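Long-range contacts in monosaccharide ABC transporter substrate-binding protein, CUT2 family (Bradyrhizobium sp., PDB 4YHS), which probably captures a monosaccharide or related small polar solute in the periplasm and delivers it to a CUT2-type ABC transporter: residues 97-102 with 123-128; 103-108 with 128-133. One frame throughout, in Å; residues are numbered along the deposited sequence.

Interaction 1. Residues 97-102 with 123-128; sequences GGYTEL and GAISAD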
ATOM      1  N   GLY A  97       3.883 -18.129  -2.756  1.00 18.77           N
ATOM      2  CA  GLY A  97       4.182 -18.194  -4.169  1.00 19.46           C
ATOM      3  C   GLY A  97       3.167 -17.576  -5.120  1.00 18.81           C
ATOM      4  O   GLY A  97       3.363 -17.620  -6.320  1.00 20.60           O
ATOM      5  N   GLY A  98       2.124 -16.937  -4.610  1.00 22.79           N
ATOM      6  CA  GLY A  98       1.170 -16.301  -5.502  1.00 19.96           C
ATOM      7  C   GLY A  98      -0.224 -16.232  -4.932  1.00 19.63           C
ATOM      8  O   GLY A  98      -0.571 -17.000  -4.037  1.00 22.07           O
ATOM      9  N   TYR A  99      -1.029 -15.314  -5.453  1.00 21.89           N
ATOM     10  CA  TYR A  99      -2.399 -15.166  -4.977  1.00 18.18           C
ATOM     11  C   TYR A  99      -3.320 -16.319  -5.399  1.00 25.43           C
ATOM     12  O   TYR A  99      -4.470 -16.391  -4.962  1.00 23.94           O
ATOM     13  CB  TYR A  99      -2.962 -13.817  -5.435  1.00 20.43           C
ATOM     14  CG  TYR A  99      -2.588 -12.664  -4.515  1.00 19.30           C
ATOM     15  CD1 TYR A  99      -3.087 -12.599  -3.221  1.00 21.79           C
ATOM     16  CD2 TYR A  99      -1.746 -11.650  -4.944  1.00 21.72           C
ATOM     17  CE1 TYR A  99      -2.739 -11.558  -2.371  1.00 22.46           C
ATOM     18  CE2 TYR A  99      -1.393 -10.582  -4.099  1.00 16.44           C
ATOM     19  CZ  TYR A  99      -1.898 -10.556  -2.813  1.00 19.37           C
ATOM     20  OH  TYR A  99      -1.572  -9.553  -1.951  1.00 20.71           O
ATOM     21  N   THR A 100      -2.815 -17.253  -6.204  1.00 22.31           N
ATOM     22  CA  THR A 100      -3.552 -18.460  -6.496  1.00 22.37           C
ATOM     23  C   THR A 100      -3.390 -19.516  -5.386  1.00 22.47           C
ATOM     24  O   THR A 100      -3.987 -20.596  -5.433  1.00 22.93           O
ATOM     25  CB  THR A 100      -3.085 -19.102  -7.833  1.00 26.70           C
ATOM     26  OG1 THR A 100      -1.663 -19.261  -7.814  1.00 24.99           O
ATOM     27  CG2 THR A 100      -3.471 -18.219  -9.012  1.00 25.88           C
ATOM     28  N   GLU A 101      -2.575 -19.207  -4.392  1.00 20.98           N
ATOM     29  CA  GLU A 101      -2.057 -20.242  -3.493  1.00 27.88           C
ATOM     30  C   GLU A 101      -2.589 -20.153  -2.063  1.00 27.28           C
ATOM     31  O   GLU A 101      -1.833 -20.351  -1.113  1.00 19.64           O
ATOM     32  CB  GLU A 101      -0.523 -20.188  -3.468  1.00 21.31           C
ATOM     33  CG  GLU A 101       0.114 -20.352  -4.851  1.00 27.56           C
ATOM     34  CD  GLU A 101      -0.311 -21.624  -5.526  1.00 25.58           C
ATOM     35  OE1 GLU A 101      -0.015 -22.711  -4.978  1.00 26.11           O
ATOM     36  OE2 GLU A 101      -0.982 -21.547  -6.581  1.00 24.20           O
ATOM     37  N   LEU A 102      -3.891 -19.924  -1.908  1.00 22.49           N
ATOM     38  CA  LEU A 102      -4.484 -19.872  -0.579  1.00 23.71           C
ATOM     39  C   LEU A 102      -4.188 -21.157   0.225  1.00 20.34           C
ATOM     40  O   LEU A 102      -3.852 -21.081   1.391  1.00 23.75           O
ATOM     41  CB  LEU A 102      -5.989 -19.649  -0.672  1.00 18.99           C
ATOM     42  CG  LEU A 102      -6.763 -19.718   0.652  1.00 23.68           C
ATOM     43  CD1 LEU A 102      -6.421 -18.564   1.551  1.00 23.49           C
ATOM     44  CD2 LEU A 102      -8.256 -19.777   0.409  1.00 25.25           C
ATOM     45  N   GLY A 123      -0.059 -11.506   5.657  1.00 13.39           N
ATOM     46  CA  GLY A 123      -0.525 -10.797   4.483  1.00 12.72           C
ATOM     47  C   GLY A 123      -1.415 -11.758   3.716  1.00 15.52           C
ATOM     48  O   GLY A 123      -0.929 -12.620   2.984  1.00 15.92           O
ATOM     49  N   ALA A 124      -2.729 -11.617   3.905  1.00 15.65           N
ATOM     50  CA  ALA A 124      -3.672 -12.657   3.519  1.00 18.47           C
ATOM     51  C   ALA A 124      -3.959 -12.707   2.029  1.00 17.60           C
ATOM     52  O   ALA A 124      -4.207 -11.680   1.399  1.00 18.91           O
ATOM     53  CB  ALA A 124      -4.959 -12.478   4.272  1.00 18.05           C
ATOM     54  N   ILE A 125      -3.979 -13.925   1.481  1.00 16.73           N
ATOM     55  CA  ILE A 125      -4.309 -14.089   0.082  1.00 16.62           C
ATOM     56  C   ILE A 125      -5.795 -13.756  -0.158  1.00 20.15           C
ATOM     57  O   ILE A 125      -6.149 -13.246  -1.207  1.00 19.05           O
ATOM     58  CB  ILE A 125      -3.955 -15.528  -0.392  1.00 16.63           C
ATOM     59  CG1 ILE A 125      -2.447 -15.597  -0.683  1.00 21.17           C
ATOM     60  CG2 ILE A 125      -4.763 -15.930  -1.628  1.00 22.44           C
ATOM     61  CD1 ILE A 125      -1.894 -17.017  -0.911  1.00 22.67           C
ATOM     62  N   SER A 126      -6.676 -14.041   0.802  1.00 21.69           N
ATOM     63  CA  SER A 126      -8.043 -13.545   0.673  1.00 24.84           C
ATOM     64  C   SER A 126      -8.589 -13.083   2.027  1.00 26.97           C
ATOM     65  O   SER A 126      -8.074 -13.442   3.078  1.00 17.57           O
ATOM     66  CB  SER A 126      -8.963 -14.603   0.035  1.00 35.22           C
ATOM     67  OG  SER A 126      -9.479 -15.540   0.964  1.00 31.55           O
ATOM     68  N   ALA A 127      -9.623 -12.258   1.981  1.00 25.17           N
ATOM     69  CA  ALA A 127     -10.195 -11.679   3.193  1.00 24.85           C
ATOM     70  C   ALA A 127     -10.782 -12.699   4.166  1.00 23.75           C
ATOM     71  O   ALA A 127     -10.654 -12.510   5.380  1.00 24.90           O
ATOM     72  CB  ALA A 127     -11.272 -10.656   2.819  1.00 28.15           C
ATOM     73  N   ASP A 128     -11.427 -13.751   3.641  1.00 20.75           N
ATOM     74  CA  ASP A 128     -12.136 -14.757   4.427  1.00 21.74           C
ATOM     75  C   ASP A 128     -11.451 -16.125   4.475  1.00 26.00           C
ATOM     76  O   ASP A 128     -11.812 -16.957   5.286  1.00 25.48           O
ATOM     77  CB  ASP A 128     -13.531 -15.005   3.855  1.00 29.07           C
ATOM     78  CG  ASP A 128     -14.327 -13.732   3.671  1.00 43.44           C
ATOM     79  OD1 ASP A 128     -14.009 -12.706   4.326  1.00 40.64           O
ATOM     80  OD2 ASP A 128     -15.283 -13.775   2.864  1.00 42.39           O
TER

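Interaction 2. Residues 103-108 with 128-133; sequences NKQISQ and DGLNKV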
ATOM      1  N   ASN A 103      -4.325 -22.328  -0.387  1.00 22.38           N
ATOM      2  CA  ASN A 103      -4.110 -23.577   0.340  1.00 26.61           C
ATOM      3  C   ASN A 103      -2.688 -23.737   0.845  1.00 26.40           C
ATOM      4  O   ASN A 103      -2.467 -24.305   1.914  1.00 26.39           O
ATOM      5  CB  ASN A 103      -4.481 -24.762  -0.534  1.00 24.92           C
ATOM      6  CG  ASN A 103      -5.962 -24.845  -0.774  1.00 38.78           C
ATOM      7  OD1 ASN A 103      -6.756 -24.390   0.050  1.00 45.70           O
ATOM      8  ND2 ASN A 103      -6.349 -25.415  -1.914  1.00 41.55           N
ATOM      9  N   LYS A 104      -1.721 -23.203   0.107  1.00 21.54           N
ATOM     10  CA  LYS A 104      -0.331 -23.274   0.549  1.00 23.80           C
ATOM     11  C   LYS A 104      -0.126 -22.299   1.715  1.00 18.09           C
ATOM     12  O   LYS A 104       0.580 -22.601   2.666  1.00 22.48           O
ATOM     13  CB  LYS A 104       0.626 -22.992  -0.601  1.00 27.46           C
ATOM     14  CG  LYS A 104       2.057 -22.759  -0.188  1.00 23.94           C
ATOM     15  CD  LYS A 104       2.673 -23.986   0.439  1.00 25.36           C
ATOM     16  CE  LYS A 104       3.174 -24.962  -0.625  1.00 52.78           C
ATOM     17  NZ  LYS A 104       4.468 -25.582  -0.210  1.00 65.40           N
ATOM     18  N   GLN A 105      -0.796 -21.158   1.684  1.00 20.64           N
ATOM     19  CA  GLN A 105      -0.655 -20.221   2.784  1.00 20.23           C
ATOM     20  C   GLN A 105      -1.255 -20.825   4.057  1.00 18.00           C
ATOM     21  O   GLN A 105      -0.676 -20.722   5.129  1.00 19.64           O
ATOM     22  CB  GLN A 105      -1.298 -18.884   2.457  1.00 15.64           C
ATOM     23  CG  GLN A 105      -1.191 -17.912   3.614  1.00 15.64           C
ATOM     24  CD  GLN A 105      -1.546 -16.517   3.232  1.00 20.10           C
ATOM     25  OE1 GLN A 105      -2.576 -16.287   2.614  1.00 16.18           O
ATOM     26  NE2 GLN A 105      -0.686 -15.554   3.603  1.00 19.29           N
ATOM     27  N   ILE A 106      -2.387 -21.512   3.930  1.00 20.36           N
ATOM     28  CA  ILE A 106      -2.976 -22.176   5.068  1.00 18.73           C
ATOM     29  C   ILE A 106      -2.001 -23.199   5.657  1.00 23.57           C
ATOM     30  O   ILE A 106      -1.769 -23.189   6.866  1.00 21.99           O
ATOM     31  CB  ILE A 106      -4.323 -22.812   4.689  1.00 20.29           C
ATOM     32  CG1 ILE A 106      -5.342 -21.695   4.407  1.00 21.20           C
ATOM     33  CG2 ILE A 106      -4.826 -23.728   5.803  1.00 25.58           C
ATOM     34  CD1 ILE A 106      -6.672 -22.201   3.864  1.00 30.67           C
ATOM     35  N   SER A 107      -1.417 -24.054   4.814  0.50 23.28           N
ATOM     36  CA  SER A 107      -0.502 -25.083   5.299  0.50 23.78           C
ATOM     37  C   SER A 107       0.772 -24.464   5.897  0.50 24.34           C
ATOM     38  O   SER A 107       1.276 -24.948   6.912  0.50 25.00           O
ATOM     39  CB  SER A 107      -0.142 -26.075   4.176  0.50 25.65           C
ATOM     40  OG  SER A 107       0.328 -25.421   3.011  0.50 25.98           O
ATOM     41  N   GLN A 108       1.279 -23.395   5.286  1.00 23.85           N
ATOM     42  CA  GLN A 108       2.495 -22.739   5.785  1.00 20.67           C
ATOM     43  C   GLN A 108       2.273 -22.120   7.175  1.00 31.36           C
ATOM     44  O   GLN A 108       3.138 -22.223   8.058  1.00 22.61           O
ATOM     45  CB  GLN A 108       2.977 -21.665   4.802  1.00 18.95           C
ATOM     46  CG  GLN A 108       3.625 -22.207   3.559  1.00 20.15           C
ATOM     47  CD  GLN A 108       4.066 -21.106   2.616  1.00 20.61           C
ATOM     48  OE1 GLN A 108       3.330 -20.151   2.363  1.00 22.74           O
ATOM     49  NE2 GLN A 108       5.273 -21.245   2.073  1.00 24.05           N
ATOM     50  N   ASP A 128     -11.427 -13.751   3.641  1.00 20.75           N
ATOM     51  CA  ASP A 128     -12.136 -14.757   4.427  1.00 21.74           C
ATOM     52  C   ASP A 128     -11.451 -16.125   4.475  1.00 26.00           C
ATOM     53  O   ASP A 128     -11.812 -16.957   5.286  1.00 25.48           O
ATOM     54  CB  ASP A 128     -13.531 -15.005   3.855  1.00 29.07           C
ATOM     55  CG  ASP A 128     -14.327 -13.732   3.671  1.00 43.44           C
ATOM     56  OD1 ASP A 128     -14.009 -12.706   4.326  1.00 40.64           O
ATOM     57  OD2 ASP A 128     -15.283 -13.775   2.864  1.00 42.39           O
ATOM     58  N   GLY A 129     -10.510 -16.375   3.565  1.00 24.29           N
ATOM     59  CA  GLY A 129     -10.046 -17.734   3.319  1.00 33.10           C
ATOM     60  C   GLY A 129      -9.216 -18.339   4.443  1.00 20.97           C
ATOM     61  O   GLY A 129      -9.068 -19.554   4.541  1.00 28.32           O
ATOM     62  N   LEU A 130      -8.641 -17.468   5.272  1.00 20.05           N
ATOM     63  CA  LEU A 130      -7.811 -17.891   6.403  1.00 24.19           C
ATOM     64  C   LEU A 130      -8.569 -17.849   7.728  1.00 28.31           C
ATOM     65  O   LEU A 130      -8.002 -18.143   8.781  1.00 24.53           O
ATOM     66  CB  LEU A 130      -6.584 -16.998   6.528  1.00 20.72           C
ATOM     67  CG  LEU A 130      -5.728 -16.824   5.281  1.00 21.36           C
ATOM     68  CD1 LEU A 130      -4.603 -15.867   5.625  1.00 23.90           C
ATOM     69  CD2 LEU A 130      -5.210 -18.176   4.805  1.00 24.46           C
ATOM     70  N   ASN A 131      -9.846 -17.492   7.681  1.00 23.56           N
ATOM     71  CA  ASN A 131     -10.625 -17.318   8.909  1.00 23.19           C
ATOM     72  C   ASN A 131     -10.695 -18.589   9.770  1.00 24.86           C
ATOM     73  O   ASN A 131     -10.640 -18.525  10.994  1.00 24.44           O
ATOM     74  CB  ASN A 131     -12.032 -16.837   8.558  1.00 26.04           C
ATOM     75  CG  ASN A 131     -12.067 -15.372   8.168  1.00 26.48           C
ATOM     76  OD1 ASN A 131     -11.017 -14.711   8.066  1.00 26.29           O
ATOM     77  ND2 ASN A 131     -13.275 -14.853   7.919  1.00 26.39           N
ATOM     78  N   LYS A 132     -10.822 -19.744   9.145  1.00 24.38           N
ATOM     79  CA  LYS A 132     -10.870 -20.980   9.913  1.00 27.69           C
ATOM     80  C   LYS A 132      -9.536 -21.223  10.641  1.00 23.25           C
ATOM     81  O   LYS A 132      -9.517 -21.495  11.850  1.00 25.02           O
ATOM     82  CB  LYS A 132     -11.210 -22.146   9.000  1.00 28.17           C
ATOM     83  CG  LYS A 132     -11.247 -23.489   9.675  1.00 41.35           C
ATOM     84  CD  LYS A 132     -11.722 -24.545   8.689  1.00 49.62           C
ATOM     85  CE  LYS A 132     -11.856 -25.913   9.337  1.00 54.58           C
ATOM     86  NZ  LYS A 132     -10.738 -26.203  10.278  1.00 57.69           N
ATOM     87  N   VAL A 133      -8.419 -21.114   9.933  1.00 25.72           N
ATOM     88  CA  VAL A 133      -7.134 -21.381  10.575  1.00 26.49           C
ATOM     89  C   VAL A 133      -6.774 -20.279  11.585  1.00 26.84           C
ATOM     90  O   VAL A 133      -6.190 -20.560  12.642  1.00 24.51           O
ATOM     91  CB  VAL A 133      -5.983 -21.556   9.545  1.00 25.39           C
ATOM     92  CG1 VAL A 133      -5.727 -20.268   8.722  1.00 21.56           C
ATOM     93  CG2 VAL A 133      -4.701 -22.018  10.260  1.00 32.39           C
TER

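Interaction 1. Residues 97-102 with 123-128
I125 reaches into the bend of 97-102 and carries most of this contact. Its CD1 sits 3.3 Å from E101 O and 3.4 Å from G98 O, so one methyl group is held against two backbone carbonyl oxygens. The bend that presents them is a type I turn from G98 to E101, closed by a bond from E101 N to G98 O. The two branches of I125 divide the work. CG1 lies anti to the carbonyl carbon (chi1 -80°) and carries CD1 to the turn, whereas CG2 meets Y99 O at 3.4 Å and the CB of L102 at 4.0 Å. No hydrogen bond joins the two segments, which meet through apolar contacts and methyl-to-carbonyl approaches. Replacing I125 by an alanine removes both branches and would probably leave a gap against the turn, with L102 CB and Y99 CD1 losing their apolar partner.

The packing is looser towards the Y99 ring and S126. The tyrosine ring stands beside I125 with CD1 4.0 Å from I125 CG1, and A124 O lies near the ring plane at its edge, 4.0 Å from Y99 CE1. Y99 is solvent-exposed, although its hydroxyl is hydrogen-bonded to N149 and its ring meets H67 at a steep angle. S126 OG only brushes L102 CD1.

Both segments are loops that follow parallel strands, 90-95 and 119-122, and lead into helices. Such strand-to-helix loops line the interdomain cleft of periplasmic binding proteins, and a Bis-Tris molecule, probably from the crystallisation liquor, about 5 Å from the Y99 side chain would fit a solute pocket here.

Interaction 2. Residues 103-108 with 128-133
The CG1 branch of I106 lies anti to the carbonyl carbon (chi1 -69°) and CG of L130 does the same (chi1 -53°), which brings the two side chains alongside each other, running in opposite directions. The setting is the alternating strand-helix architecture of a periplasmic binding protein lobe: helix 102-115 packs beside the turn that starts helix 131-138, with strand 119-122 between them in sequence.

The evidence for close fit is the 3.5 Å between I106 CG1 and L130 CD2. Beyond it, I106 CD1 comes to 3.6 Å from G129 O, so the end of the isoleucine rests on the backbone of the type I turn from D128 to N131. That turn is closed by N131 N bonding to D128 O at 3.1 Å. Farther along helix 131-138 the approach is slacker, with I106 CG2 and V133 CB 4.5 Å apart even though V133 directs its CB toward the other segment.

Q105 supplies the polar flank. Its side chain, extended beyond CG, crosses that of L130 at about a right angle. The amide is buried and well supplied with partners: NE2 bonds to S64 OG and to G123 O, and OE1 accepts from I125 N. These bonds to surrounding backbone and side chain would fix the rotation of the amide. L130 also touches I109 and I122, placing it between helix and strand. On the glutamine side its methyl groups lie near a single oxygen: Q105 OE1 is 3.7 Å from L130 CD1 and 3.9 Å from L130 CD2.

In the fold
Interactions 1 and 2 are successive levels of one seam between strand-helix units consecutive in the chain, their centres about 8 Å apart. Interaction 1 joins the loops and is partly buried, with Y99 exposed; interaction 2 joins the helix beginnings farther from the chain centre and is nevertheless buried. Neither has a hydrogen bond across its own pair of segments. The polar tie runs between them instead: the Q105 amide of 103-108 bonds to backbone of 123-128. Packing continues through L102 CD1 and L130 CD2, 3.5 Å apart. Methyl-to-carbonyl contacts occur in both, but interaction 1 has several around one isoleucine and an aromatic ring beside it, whereas interaction 2 has one and otherwise mainly pairs aliphatic branches.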